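Local atomic coordinates of inorganic pyrophosphatase (Shewanella sp. AS-11, PDB entry 6LL7), a protein that probably catalyses the manganese-dependent hydrolysis of inorganic diphosphate to two phosphates. Residues A[3-8]-A[35-40]; A[74-79]-A[95-100]; A[112-117]-A[157-162]. All coordinates share one frame; numbering follows the deposited sequence.

Interaction 1: A[3-8]-A[35-40]; sequences SMYVVG and IAARLG
M4 O and V6 N both bond to the backbone of I35, joining two parallel strands, 4-7 and 34-38, in a worked example of the beta-alpha-beta unit, where sheet neighbours are linked through a crossover helix. The polar part is a ladder of three backbone bonds: I35 N gives to M4 O at 2.8 Å, V6 N to I35 O at 3.0 Å, and A37 N to V6 O at 3.0 Å. V6 thus spends both its amide and its carbonyl on the same partner strand. Beside the ladder, Y5 CA makes a CA-H...O contact of 3.3 Å to I35 O. Beyond it a water takes over, accepting from G8 N and donating to A37 O.

The apolar part gathers on the face bearing Y5, V7, I35 and A37. Y5 and I35 lie alongside each other, and I35 CG1, anti to the carbonyl carbon (chi1 -57°), brings CD1 to 3.7 Å from Y5 CE2; S3 also touches this methyl. Further along, V7 CG2 meets L39 CG at 4.0 Å, while L39 CD1 rests on the carbonyl of G8.

V6 and A36 turn to the other face, against L23 and A20 of the crossover helix 14-29. Strand 68-72 pairs with 4-7 and strand 59-60 with 34-38, which places both strands inside the parallel sheet.

Interaction 2: A[74-79]-A[95-100]; sequences HSEITQ and HHKLGD. With MN (manganese (II) ion), chain F; CA (calcium ion), chain G.
The backbones from H74 to I77 and from H96 to D100 run in nearly the same direction, 15° apart, and come within 4.8 Å at the CA atoms of E76 and G99, although neither is a regular strand. In place of a strand ladder, side chains reach across to backbone amides.

S75 OG accepts from G99 N at 2.8 Å, and a water on the same hydroxyl can also donate to K97 O. Further along, the roles are exchanged: D100 supplies the acceptor and I77 the amide, with I77 N 3.0 Å from D100 OD1 in an almost straight bond (171°) that meets the syn side of the carboxylate, somewhat out of its plane. A second water, donating to that oxygen, accepts from T78 N. I77 lays CG1 and CD1 across the D100 carboxylate, with CG1 3.3 Å from OD1.

E76 starts away from the other segment, but its chain bends at chi2 (-69°) and returns, so that OE2 lies over G99 CA and forms a salt bridge with K97 NZ at 3.0 Å. The lysine comes in on the syn side, tilted from the carboxylate plane, the two side chains crossing at about a right angle. Within segment 74-79, E76 N gives to H74 ND1 in the plane of the ring.

H95 and H96 complete the DHH signature with D94, to which H96 ND1 is bonded. H95 NE2 binds manganese together with D15, D73 and D147, and G99 O binds calcium at 2.8 Å, with L101 O a further ligand. E76 OE1 is only 3.7 Å from D100 OD1; the lysine on E76, and I77 N with a water on D100, probably offset the repulsion between the two acids.

Interaction 3: A[112-117]-A[157-162]; sequences RPVGCS and TTADIR. Unlike the reference sequence in segment 112-117: S117 (reference Arg).
T157 and D160 form a capping box at the start of helix 158-171, and the loop from P113 to C116 docks onto it, showing how a helix terminus can serve as a binding surface for another part of the chain. T157, the N-cap residue, sets CG2 3.6 Å from the carbonyl O of P113, which is the centre of an inverse gamma turn, and its OG1 also packs against V114 CG1. Because OG1 stands between the backbone N and the carbonyl carbon (chi1 73°), it can accept a weak bond from A159 N and still donate to D160 OD2 at 2.7 Å. A159 adds the apolar contact, its CB 3.7 Å from V114 CG1.

D160 closes the box and reaches over to the loop at once. Its OD2 accepts three bonds: T157 N on the anti side, T157 OG1 from above the carboxylate plane, and the amide of G115. OD1 is taken by T119 OG1 of helix 117-128. These donors, with the helix N-terminus, would probably stabilise a buried negative charge. The bond that crosses the contact runs from G115 N to D160 OD2, 2.8 Å long, arriving on the syn side and bent to 147° at the hydrogen.

The three contacts follow one another along the chain and approach the manganese site unequally. Interaction 2 supplies the ligand H95; G8 of interaction 1 comes within about 8 Å of a manganese ion, and the C116 side chain of interaction 3 within about 5 Å. Interactions 1 and 2, with centres about 16 Å apart, touch where the strand ends give way to loops: L39 CD1 lies 4.0 Å from Q79 O, and G8 C lies 4.1 Å from H74 CD2. Interactions 2 and 3, about 17 Å apart between centres, meet at H95, whose ND1 is 3.0 Å from V114 O in a probable, weak hydrogen bond that may help to orient the ring. Interactions 1 and 3 do not touch; their nearest atoms are about 8 Å apart.

Interaction 1: A[3-8]-A[35-40]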
ATOM      1  N   SER A   3      -4.802  -0.317 -26.445  1.00 39.28           N
ATOM      2  CA  SER A   3      -4.047  -1.024 -25.396  1.00 38.82           C
ATOM      3  C   SER A   3      -4.842  -0.992 -24.081  1.00 37.67           C
ATOM      4  O   SER A   3      -5.717  -0.122 -23.945  1.00 37.58           O
ATOM      5  CB  SER A   3      -2.665  -0.420 -25.226  1.00 39.56           C
ATOM      6  OG  SER A   3      -2.304   0.413 -26.323  1.00 42.41           O
ATOM      7  N   MET A   4      -4.534  -1.878 -23.133  1.00 36.10           N
ATOM      8  CA  MET A   4      -5.087  -1.771 -21.756  1.00 35.91           C
ATOM      9  C   MET A   4      -4.144  -0.899 -20.908  1.00 33.62           C
ATOM     10  O   MET A   4      -2.926  -0.923 -21.155  1.00 31.05           O
ATOM     11  CB  MET A   4      -5.269  -3.142 -21.096  1.00 37.55           C
ATOM     12  CG  MET A   4      -3.952  -3.802 -20.694  1.00 38.45           C
ATOM     13  SD  MET A   4      -4.123  -5.389 -19.869  1.00 39.84           S
ATOM     14  CE  MET A   4      -4.453  -6.455 -21.273  1.00 41.18           C
ATOM     15  N   TYR A   5      -4.713  -0.194 -19.929  1.00 31.98           N
ATOM     16  CA  TYR A   5      -3.995   0.520 -18.847  1.00 31.15           C
ATOM     17  C   TYR A   5      -4.023  -0.349 -17.584  1.00 30.77           C
ATOM     18  O   TYR A   5      -5.134  -0.706 -17.076  1.00 30.01           O
ATOM     19  CB  TYR A   5      -4.599   1.906 -18.611  1.00 30.97           C
ATOM     20  CG  TYR A   5      -4.424   2.825 -19.788  1.00 30.66           C
ATOM     21  CD1 TYR A   5      -5.375   2.896 -20.796  1.00 30.81           C
ATOM     22  CD2 TYR A   5      -3.292   3.610 -19.900  1.00 30.39           C
ATOM     23  CE1 TYR A   5      -5.202   3.728 -21.891  1.00 30.05           C
ATOM     24  CE2 TYR A   5      -3.094   4.435 -20.992  1.00 30.29           C
ATOM     25  CZ  TYR A   5      -4.063   4.514 -21.972  1.00 30.26           C
ATOM     26  OH  TYR A   5      -3.838   5.336 -23.030  1.00 30.05           O
ATOM     27  N   VAL A   6      -2.832  -0.715 -17.100  1.00 29.75           N
ATOM     28  CA  VAL A   6      -2.661  -1.475 -15.836  1.00 29.23           C
ATOM     29  C   VAL A   6      -2.457  -0.447 -14.731  1.00 29.00           C
ATOM     30  O   VAL A   6      -1.523   0.387 -14.854  1.00 28.08           O
ATOM     31  CB  VAL A   6      -1.467  -2.435 -15.902  1.00 29.41           C
ATOM     32  CG1 VAL A   6      -1.374  -3.240 -14.627  1.00 29.49           C
ATOM     33  CG2 VAL A   6      -1.516  -3.335 -17.122  1.00 29.27           C
ATOM     34  N   VAL A   7      -3.310  -0.450 -13.712  1.00 28.19           N
ATOM     35  CA  VAL A   7      -3.252   0.680 -12.751  1.00 28.77           C
ATOM     36  C   VAL A   7      -3.654   0.192 -11.359  1.00 28.33           C
ATOM     37  O   VAL A   7      -4.610  -0.592 -11.253  1.00 28.42           O
ATOM     38  CB  VAL A   7      -4.095   1.866 -13.259  1.00 29.01           C
ATOM     39  CG1 VAL A   7      -5.584   1.544 -13.273  1.00 28.99           C
ATOM     40  CG2 VAL A   7      -3.806   3.132 -12.453  1.00 28.74           C
ATOM     41  N   GLY A   8      -2.899   0.627 -10.349  1.00 28.26           N
ATOM     42  CA  GLY A   8      -3.167   0.345  -8.933  1.00 28.90           C
ATOM     43  C   GLY A   8      -4.051   1.416  -8.312  1.00 29.20           C
ATOM     44  O   GLY A   8      -4.696   2.172  -9.059  1.00 27.74           O
ATOM     45  N   ILE A  35      -0.177  -0.647 -21.097  1.00 31.89           N
ATOM     46  CA  ILE A  35       0.535   0.588 -20.662  1.00 32.45           C
ATOM     47  C   ILE A  35       0.397   0.672 -19.141  1.00 31.90           C
ATOM     48  O   ILE A  35      -0.744   0.741 -18.655  1.00 33.78           O
ATOM     49  CB  ILE A  35      -0.061   1.841 -21.357  1.00 33.63           C
ATOM     50  CG1 ILE A  35      -0.029   1.755 -22.888  1.00 34.33           C
ATOM     51  CG2 ILE A  35       0.600   3.114 -20.856  1.00 33.96           C
ATOM     52  CD1 ILE A  35      -1.138   2.554 -23.556  1.00 34.45           C
ATOM     53  N   ALA A  36       1.512   0.667 -18.416  1.00 31.24           N
ATOM     54  CA  ALA A  36       1.550   0.944 -16.962  1.00 30.80           C
ATOM     55  C   ALA A  36       1.056   2.375 -16.736  1.00 30.07           C
ATOM     56  O   ALA A  36       1.382   3.248 -17.553  1.00 30.89           O
ATOM     57  CB  ALA A  36       2.942   0.733 -16.431  1.00 30.39           C
ATOM     58  N   ALA A  37       0.284   2.599 -15.681  1.00 29.70           N
ATOM     59  CA  ALA A  37      -0.248   3.924 -15.297  1.00 29.43           C
ATOM     60  C   ALA A  37      -0.325   4.036 -13.771  1.00 29.86           C
ATOM     61  O   ALA A  37      -0.290   2.982 -13.094  1.00 30.89           O
ATOM     62  CB  ALA A  37      -1.591   4.124 -15.925  1.00 29.06           C
ATOM     63  N   ARG A  38      -0.411   5.266 -13.256  1.00 29.34           N
ATOM     64  CA  ARG A  38      -0.573   5.550 -11.809  1.00 29.06           C
ATOM     65  C   ARG A  38      -1.621   6.648 -11.614  1.00 29.52           C
ATOM     66  O   ARG A  38      -1.818   7.453 -12.539  1.00 29.47           O
ATOM     67  CB  ARG A  38       0.758   5.997 -11.190  1.00 29.91           C
ATOM     68  CG  ARG A  38       1.369   7.247 -11.813  1.00 30.28           C
ATOM     69  CD  ARG A  38       2.805   7.448 -11.387  1.00 30.65           C
ATOM     70  NE  ARG A  38       3.496   8.415 -12.236  1.00 31.54           N
ATOM     71  CZ  ARG A  38       3.627   9.718 -12.006  1.00 32.02           C
ATOM     72  NH1 ARG A  38       3.079  10.289 -10.944  1.00 32.77           N
ATOM     73  NH2 ARG A  38       4.265  10.459 -12.887  1.00 32.34           N
ATOM     74  N   LEU A  39      -2.205   6.711 -10.423  1.00 30.12           N
ATOM     75  CA  LEU A  39      -3.270   7.674 -10.032  1.00 31.26           C
ATOM     76  C   LEU A  39      -2.705   8.763  -9.107  1.00 32.48           C
ATOM     77  O   LEU A  39      -3.505   9.578  -8.600  1.00 33.37           O
ATOM     78  CB  LEU A  39      -4.386   6.891  -9.334  1.00 30.75           C
ATOM     79  CG  LEU A  39      -5.296   6.084 -10.271  1.00 30.49           C
ATOM     80  CD1 LEU A  39      -6.224   5.174  -9.475  1.00 30.01           C
ATOM     81  CD2 LEU A  39      -6.112   6.998 -11.178  1.00 30.68           C
ATOM     82  N   GLY A  40      -1.391   8.771  -8.865  1.00 32.46           N
ATOM     83  CA  GLY A  40      -0.767   9.761  -7.975  1.00 33.02           C
ATOM     84  C   GLY A  40       0.738   9.745  -8.077  1.00 33.73           C
ATOM     85  O   GLY A  40       1.289   8.931  -8.861  1.00 33.74           O
TER
HETATM   86  O   HOH W   1      -0.536   2.219 -10.298  1.00 16.38           O

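Interaction 2: A[74-79]-A[95-100]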
ATOM      1  N   HIS A  74      -6.267  -3.807  -5.403  1.00 27.27           N
ATOM      2  CA  HIS A  74      -7.574  -3.538  -4.738  1.00 27.58           C
ATOM      3  C   HIS A  74      -8.704  -4.168  -5.570  1.00 26.77           C
ATOM      4  O   HIS A  74      -8.427  -4.626  -6.682  1.00 25.83           O
ATOM      5  CB  HIS A  74      -7.782  -2.029  -4.555  1.00 27.29           C
ATOM      6  CG  HIS A  74      -7.979  -1.301  -5.844  1.00 27.50           C
ATOM      7  ND1 HIS A  74      -9.245  -1.026  -6.333  1.00 28.38           N
ATOM      8  CD2 HIS A  74      -7.099  -0.760  -6.717  1.00 27.44           C
ATOM      9  CE1 HIS A  74      -9.129  -0.372  -7.464  1.00 27.92           C
ATOM     10  NE2 HIS A  74      -7.830  -0.187  -7.720  1.00 27.80           N
ATOM     11  N   SER A  75      -9.923  -4.178  -5.040  1.00 26.32           N
ATOM     12  CA  SER A  75     -11.153  -4.474  -5.808  1.00 27.28           C
ATOM     13  C   SER A  75     -12.279  -3.559  -5.317  1.00 28.62           C
ATOM     14  O   SER A  75     -13.423  -4.034  -5.230  1.00 27.68           O
ATOM     15  CB  SER A  75     -11.514  -5.947  -5.738  1.00 26.62           C
ATOM     16  OG  SER A  75     -11.696  -6.396  -4.397  1.00 26.12           O
ATOM     17  N   GLU A  76     -11.937  -2.298  -5.025  1.00 30.38           N
ATOM     18  CA  GLU A  76     -12.849  -1.276  -4.437  1.00 32.94           C
ATOM     19  C   GLU A  76     -13.127  -0.161  -5.456  1.00 32.95           C
ATOM     20  O   GLU A  76     -12.187   0.251  -6.172  1.00 31.48           O
ATOM     21  CB  GLU A  76     -12.245  -0.634  -3.186  1.00 34.91           C
ATOM     22  CG  GLU A  76     -11.791  -1.618  -2.121  1.00 36.35           C
ATOM     23  CD  GLU A  76     -12.924  -2.357  -1.428  1.00 38.36           C
ATOM     24  OE1 GLU A  76     -14.044  -1.773  -1.290  1.00 39.10           O
ATOM     25  OE2 GLU A  76     -12.690  -3.526  -1.022  1.00 40.38           O
ATOM     26  N   ILE A  77     -14.363   0.352  -5.456  1.00 33.70           N
ATOM     27  CA  ILE A  77     -14.780   1.544  -6.242  1.00 34.07           C
ATOM     28  C   ILE A  77     -13.966   2.755  -5.764  1.00 34.81           C
ATOM     29  O   ILE A  77     -13.425   3.447  -6.645  1.00 33.64           O
ATOM     30  CB  ILE A  77     -16.304   1.759  -6.135  1.00 35.35           C
ATOM     31  CG1 ILE A  77     -17.073   0.610  -6.800  1.00 35.38           C
ATOM     32  CG2 ILE A  77     -16.717   3.119  -6.694  1.00 35.63           C
ATOM     33  CD1 ILE A  77     -18.573   0.686  -6.619  1.00 36.09           C
ATOM     34  N   THR A  78     -13.867   3.006  -4.443  1.00 36.71           N
ATOM     35  CA  THR A  78     -13.277   4.265  -3.897  1.00 38.37           C
ATOM     36  C   THR A  78     -11.793   4.339  -4.255  1.00 39.17           C
ATOM     37  O   THR A  78     -11.324   5.459  -4.516  1.00 40.45           O
ATOM     38  CB  THR A  78     -13.446   4.455  -2.376  1.00 39.55           C
ATOM     39  OG1 THR A  78     -12.990   3.300  -1.674  1.00 40.04           O
ATOM     40  CG2 THR A  78     -14.871   4.752  -1.957  1.00 40.80           C
ATOM     41  N   GLN A  79     -11.084   3.201  -4.291  1.00 39.12           N
ATOM     42  CA  GLN A  79      -9.635   3.161  -4.624  1.00 39.78           C
ATOM     43  C   GLN A  79      -9.410   3.151  -6.138  1.00 37.18           C
ATOM     44  O   GLN A  79      -8.257   3.306  -6.554  1.00 36.87           O
ATOM     45  CB  GLN A  79      -8.976   1.962  -3.944  1.00 42.89           C
ATOM     46  CG  GLN A  79      -8.631   2.237  -2.487  1.00 46.54           C
ATOM     47  CD  GLN A  79      -7.776   1.139  -1.915  1.00 49.27           C
ATOM     48  OE1 GLN A  79      -6.553   1.263  -1.816  1.00 51.34           O
ATOM     49  NE2 GLN A  79      -8.432   0.047  -1.543  1.00 51.39           N
ATOM     50  N   HIS A  95      -4.748  -9.180  -3.601  1.00 30.00           N
ATOM     51  CA  HIS A  95      -4.613 -10.075  -2.427  1.00 30.04           C
ATOM     52  C   HIS A  95      -5.460  -9.527  -1.276  1.00 30.59           C
ATOM     53  O   HIS A  95      -5.108  -9.808  -0.122  1.00 30.99           O
ATOM     54  CB  HIS A  95      -3.143 -10.202  -2.029  1.00 29.54           C
ATOM     55  CG  HIS A  95      -2.493  -8.910  -1.648  1.00 29.70           C
ATOM     56  ND1 HIS A  95      -2.154  -8.598  -0.341  1.00 30.01           N
ATOM     57  CD2 HIS A  95      -2.136  -7.840  -2.392  1.00 29.58           C
ATOM     58  CE1 HIS A  95      -1.613  -7.398  -0.305  1.00 30.00           C
ATOM     59  NE2 HIS A  95      -1.586  -6.912  -1.559  1.00 28.91           N
ATOM     60  N   HIS A  96      -6.530  -8.788  -1.577  1.00 30.58           N
ATOM     61  CA  HIS A  96      -7.491  -8.284  -0.564  1.00 31.28           C
ATOM     62  C   HIS A  96      -8.817  -9.034  -0.664  1.00 31.42           C
ATOM     63  O   HIS A  96      -9.025  -9.793  -1.638  1.00 29.57           O
ATOM     64  CB  HIS A  96      -7.734  -6.787  -0.728  1.00 32.20           C
ATOM     65  CG  HIS A  96      -6.508  -5.975  -0.482  1.00 33.46           C
ATOM     66  ND1 HIS A  96      -5.647  -5.600  -1.507  1.00 33.00           N
ATOM     67  CD2 HIS A  96      -5.982  -5.488   0.667  1.00 33.55           C
ATOM     68  CE1 HIS A  96      -4.642  -4.927  -0.992  1.00 33.82           C
ATOM     69  NE2 HIS A  96      -4.841  -4.823   0.340  1.00 33.37           N
ATOM     70  N   LYS A  97      -9.674  -8.766   0.319  1.00 32.46           N
ATOM     71  CA  LYS A  97     -11.121  -9.074   0.322  1.00 32.42           C
ATOM     72  C   LYS A  97     -11.743  -8.565  -0.982  1.00 31.21           C
ATOM     73  O   LYS A  97     -11.216  -7.621  -1.594  1.00 28.88           O
ATOM     74  CB  LYS A  97     -11.772  -8.485   1.580  1.00 34.55           C
ATOM     75  CG  LYS A  97     -11.905  -6.963   1.619  1.00 35.87           C
ATOM     76  CD  LYS A  97     -12.645  -6.478   2.869  1.00 37.55           C
ATOM     77  CE  LYS A  97     -13.049  -5.020   2.817  1.00 38.76           C
ATOM     78  NZ  LYS A  97     -13.773  -4.696   1.556  1.00 39.29           N
ATOM     79  N   LEU A  98     -12.808  -9.225  -1.424  1.00 31.58           N
ATOM     80  CA  LEU A  98     -13.503  -8.862  -2.676  1.00 32.21           C
ATOM     81  C   LEU A  98     -14.439  -7.683  -2.368  1.00 32.88           C
ATOM     82  O   LEU A  98     -15.377  -7.855  -1.567  1.00 31.85           O
ATOM     83  CB  LEU A  98     -14.253 -10.082  -3.227  1.00 31.95           C
ATOM     84  CG  LEU A  98     -15.004  -9.834  -4.536  1.00 31.38           C
ATOM     85  CD1 LEU A  98     -14.037  -9.512  -5.658  1.00 31.16           C
ATOM     86  CD2 LEU A  98     -15.908 -10.989  -4.875  1.00 31.52           C
ATOM     87  N   GLY A  99     -14.158  -6.531  -2.985  1.00 34.28           N
ATOM     88  CA  GLY A  99     -14.914  -5.287  -2.786  1.00 34.93           C
ATOM     89  C   GLY A  99     -15.997  -5.126  -3.824  1.00 35.48           C
ATOM     90  O   GLY A  99     -16.377  -6.132  -4.456  1.00 35.91           O
ATOM     91  N   ASP A 100     -16.434  -3.884  -4.031  1.00 35.48           N
ATOM     92  CA  ASP A 100     -17.725  -3.573  -4.691  1.00 35.08           C
ATOM     93  C   ASP A 100     -17.487  -3.289  -6.179  1.00 33.69           C
ATOM     94  O   ASP A 100     -18.461  -2.909  -6.875  1.00 34.16           O
ATOM     95  CB  ASP A 100     -18.464  -2.462  -3.925  1.00 35.88           C
ATOM     96  CG  ASP A 100     -17.653  -1.207  -3.628  1.00 36.01           C
ATOM     97  OD1 ASP A 100     -16.465  -1.150  -4.019  1.00 34.40           O
ATOM     98  OD2 ASP A 100     -18.231  -0.290  -2.994  1.00 37.24           O
TER
HETATM   99 MN    MN F 402      -0.641  -4.884  -1.811  1.00 27.30          MN
HETATM  100 CA    CA G 403     -18.147  -7.441  -6.221  1.00 33.93          CA
HETATM  101  O   HOH W   2      -9.739  -8.155  -4.224  1.00 12.80           O
HETATM  102  O   HOH W   3     -15.326   1.256  -2.593  1.00 30.59           O
HETATM  103  O   HOH W   4      -1.137  -3.529   0.146  1.00 24.18           O

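Interaction 3: A[112-117]-A[157-162]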
ATOM      1  N   ARG A 112      -5.488 -13.924  -4.633  1.00 27.30           N
ATOM      2  CA  ARG A 112      -5.001 -14.992  -3.722  1.00 28.66           C
ATOM      3  C   ARG A 112      -4.849 -14.414  -2.321  1.00 28.97           C
ATOM      4  O   ARG A 112      -4.503 -13.255  -2.177  1.00 29.18           O
ATOM      5  CB  ARG A 112      -3.685 -15.583  -4.235  1.00 27.87           C
ATOM      6  CG  ARG A 112      -3.742 -16.100  -5.663  1.00 28.20           C
ATOM      7  CD  ARG A 112      -4.506 -17.409  -5.918  1.00 28.08           C
ATOM      8  NE  ARG A 112      -4.063 -18.004  -7.197  1.00 27.81           N
ATOM      9  CZ  ARG A 112      -4.624 -17.812  -8.397  1.00 27.50           C
ATOM     10  NH1 ARG A 112      -5.718 -17.080  -8.554  1.00 27.12           N
ATOM     11  NH2 ARG A 112      -4.085 -18.380  -9.460  1.00 27.71           N
ATOM     12  N   PRO A 113      -5.089 -15.209  -1.257  1.00 30.41           N
ATOM     13  CA  PRO A 113      -4.915 -14.731   0.118  1.00 30.75           C
ATOM     14  C   PRO A 113      -3.428 -14.740   0.511  1.00 31.26           C
ATOM     15  O   PRO A 113      -2.998 -15.600   1.292  1.00 32.68           O
ATOM     16  CB  PRO A 113      -5.758 -15.737   0.913  1.00 31.41           C
ATOM     17  CG  PRO A 113      -5.580 -17.050   0.132  1.00 31.54           C
ATOM     18  CD  PRO A 113      -5.545 -16.612  -1.321  1.00 30.95           C
ATOM     19  N   VAL A 114      -2.673 -13.805  -0.073  1.00 29.91           N
ATOM     20  CA  VAL A 114      -1.213 -13.626   0.129  1.00 29.81           C
ATOM     21  C   VAL A 114      -0.991 -12.177   0.563  1.00 30.64           C
ATOM     22  O   VAL A 114      -2.000 -11.447   0.726  1.00 29.82           O
ATOM     23  CB  VAL A 114      -0.412 -13.997  -1.128  1.00 28.98           C
ATOM     24  CG1 VAL A 114      -0.546 -15.470  -1.431  1.00 28.42           C
ATOM     25  CG2 VAL A 114      -0.797 -13.155  -2.338  1.00 28.95           C
ATOM     26  N   GLY A 115       0.265 -11.800   0.781  1.00 31.16           N
ATOM     27  CA  GLY A 115       0.644 -10.492   1.350  1.00 32.62           C
ATOM     28  C   GLY A 115       0.947  -9.441   0.293  1.00 33.35           C
ATOM     29  O   GLY A 115       1.238  -8.288   0.699  1.00 35.39           O
ATOM     30  N   CYS A 116       0.888  -9.781  -1.001  1.00 32.91           N
ATOM     31  CA  CYS A 116       1.345  -8.878  -2.084  1.00 32.53           C
ATOM     32  C   CYS A 116       0.847  -9.288  -3.481  1.00 32.70           C
ATOM     33  O   CYS A 116       1.083 -10.451  -3.899  1.00 34.39           O
ATOM     34  CB  CYS A 116       2.863  -8.837  -2.100  1.00 32.46           C
ATOM     35  SG  CYS A 116       3.526  -7.435  -3.025  1.00 32.41           S
ATOM     36  N   SER A 117       0.278  -8.324  -4.221  1.00 30.51           N
ATOM     37  CA  SER A 117      -0.186  -8.486  -5.620  1.00 29.30           C
ATOM     38  C   SER A 117       0.959  -9.028  -6.489  1.00 28.77           C
ATOM     39  O   SER A 117       0.718  -9.864  -7.376  1.00 28.91           O
ATOM     40  CB  SER A 117      -0.740  -7.200  -6.175  1.00 28.89           C
ATOM     41  OG  SER A 117      -1.625  -6.571  -5.268  1.00 28.65           O
ATOM     42  N   THR A 157       2.723 -14.326   3.970  1.00 27.30           N
ATOM     43  CA  THR A 157       2.383 -15.774   3.868  1.00 27.39           C
ATOM     44  C   THR A 157       3.579 -16.529   3.273  1.00 27.75           C
ATOM     45  O   THR A 157       4.543 -15.868   2.796  1.00 27.00           O
ATOM     46  CB  THR A 157       1.130 -16.040   3.022  1.00 26.48           C
ATOM     47  OG1 THR A 157       1.508 -15.822   1.667  1.00 25.75           O
ATOM     48  CG2 THR A 157      -0.056 -15.172   3.372  1.00 26.32           C
ATOM     49  N   THR A 158       3.497 -17.852   3.305  1.00 28.70           N
ATOM     50  CA  THR A 158       4.481 -18.806   2.733  1.00 29.43           C
ATOM     51  C   THR A 158       4.750 -18.430   1.279  1.00 29.26           C
ATOM     52  O   THR A 158       5.930 -18.464   0.865  1.00 31.70           O
ATOM     53  CB  THR A 158       3.928 -20.238   2.764  1.00 29.45           C
ATOM     54  OG1 THR A 158       3.612 -20.547   4.119  1.00 29.60           O
ATOM     55  CG2 THR A 158       4.887 -21.248   2.160  1.00 29.78           C
ATOM     56  N   ALA A 159       3.694 -18.078   0.540  1.00 28.09           N
ATOM     57  CA  ALA A 159       3.783 -17.819  -0.914  1.00 27.87           C
ATOM     58  C   ALA A 159       4.662 -16.580  -1.174  1.00 27.27           C
ATOM     59  O   ALA A 159       5.488 -16.631  -2.119  1.00 27.71           O
ATOM     60  CB  ALA A 159       2.398 -17.701  -1.493  1.00 27.70           C
ATOM     61  N   ASP A 160       4.523 -15.538  -0.346  1.00 26.17           N
ATOM     62  CA  ASP A 160       5.350 -14.304  -0.406  1.00 26.58           C
ATOM     63  C   ASP A 160       6.833 -14.638  -0.186  1.00 28.05           C
ATOM     64  O   ASP A 160       7.659 -14.147  -0.977  1.00 28.40           O
ATOM     65  CB  ASP A 160       4.852 -13.273   0.603  1.00 26.32           C
ATOM     66  CG  ASP A 160       3.392 -12.915   0.391  1.00 25.67           C
ATOM     67  OD1 ASP A 160       3.108 -12.185  -0.563  1.00 25.91           O
ATOM     68  OD2 ASP A 160       2.568 -13.385   1.145  1.00 24.59           O
ATOM     69  N   ILE A 161       7.177 -15.441   0.829  1.00 29.19           N
ATOM     70  CA  ILE A 161       8.596 -15.753   1.195  1.00 30.42           C
ATOM     71  C   ILE A 161       9.255 -16.527   0.046  1.00 31.81           C
ATOM     72  O   ILE A 161      10.314 -16.069  -0.421  1.00 33.38           O
ATOM     73  CB  ILE A 161       8.662 -16.524   2.532  1.00 30.16           C
ATOM     74  CG1 ILE A 161       8.248 -15.630   3.706  1.00 29.73           C
ATOM     75  CG2 ILE A 161      10.030 -17.167   2.741  1.00 30.24           C
ATOM     76  CD1 ILE A 161       7.827 -16.416   4.922  1.00 30.62           C
ATOM     77  N   ARG A 162       8.670 -17.647  -0.375  1.00 34.31           N
ATOM     78  CA  ARG A 162       9.191 -18.524  -1.465  1.00 36.99           C
ATOM     79  C   ARG A 162       9.369 -17.696  -2.746  1.00 35.48           C
ATOM     80  O   ARG A 162      10.412 -17.825  -3.422  1.00 34.02           O
ATOM     81  CB  ARG A 162       8.247 -19.709  -1.717  1.00 40.92           C
ATOM     82  CG  ARG A 162       8.180 -20.744  -0.595  1.00 45.95           C
ATOM     83  CD  ARG A 162       7.351 -21.963  -1.000  1.00 50.83           C
ATOM     84  NE  ARG A 162       6.283 -21.584  -1.945  1.00 56.01           N
ATOM     85  CZ  ARG A 162       4.956 -21.731  -1.783  1.00 57.35           C
ATOM     86  NH1 ARG A 162       4.447 -22.317  -0.711  1.00 58.77           N
ATOM     87  NH2 ARG A 162       4.136 -21.301  -2.731  1.00 57.25           N
TER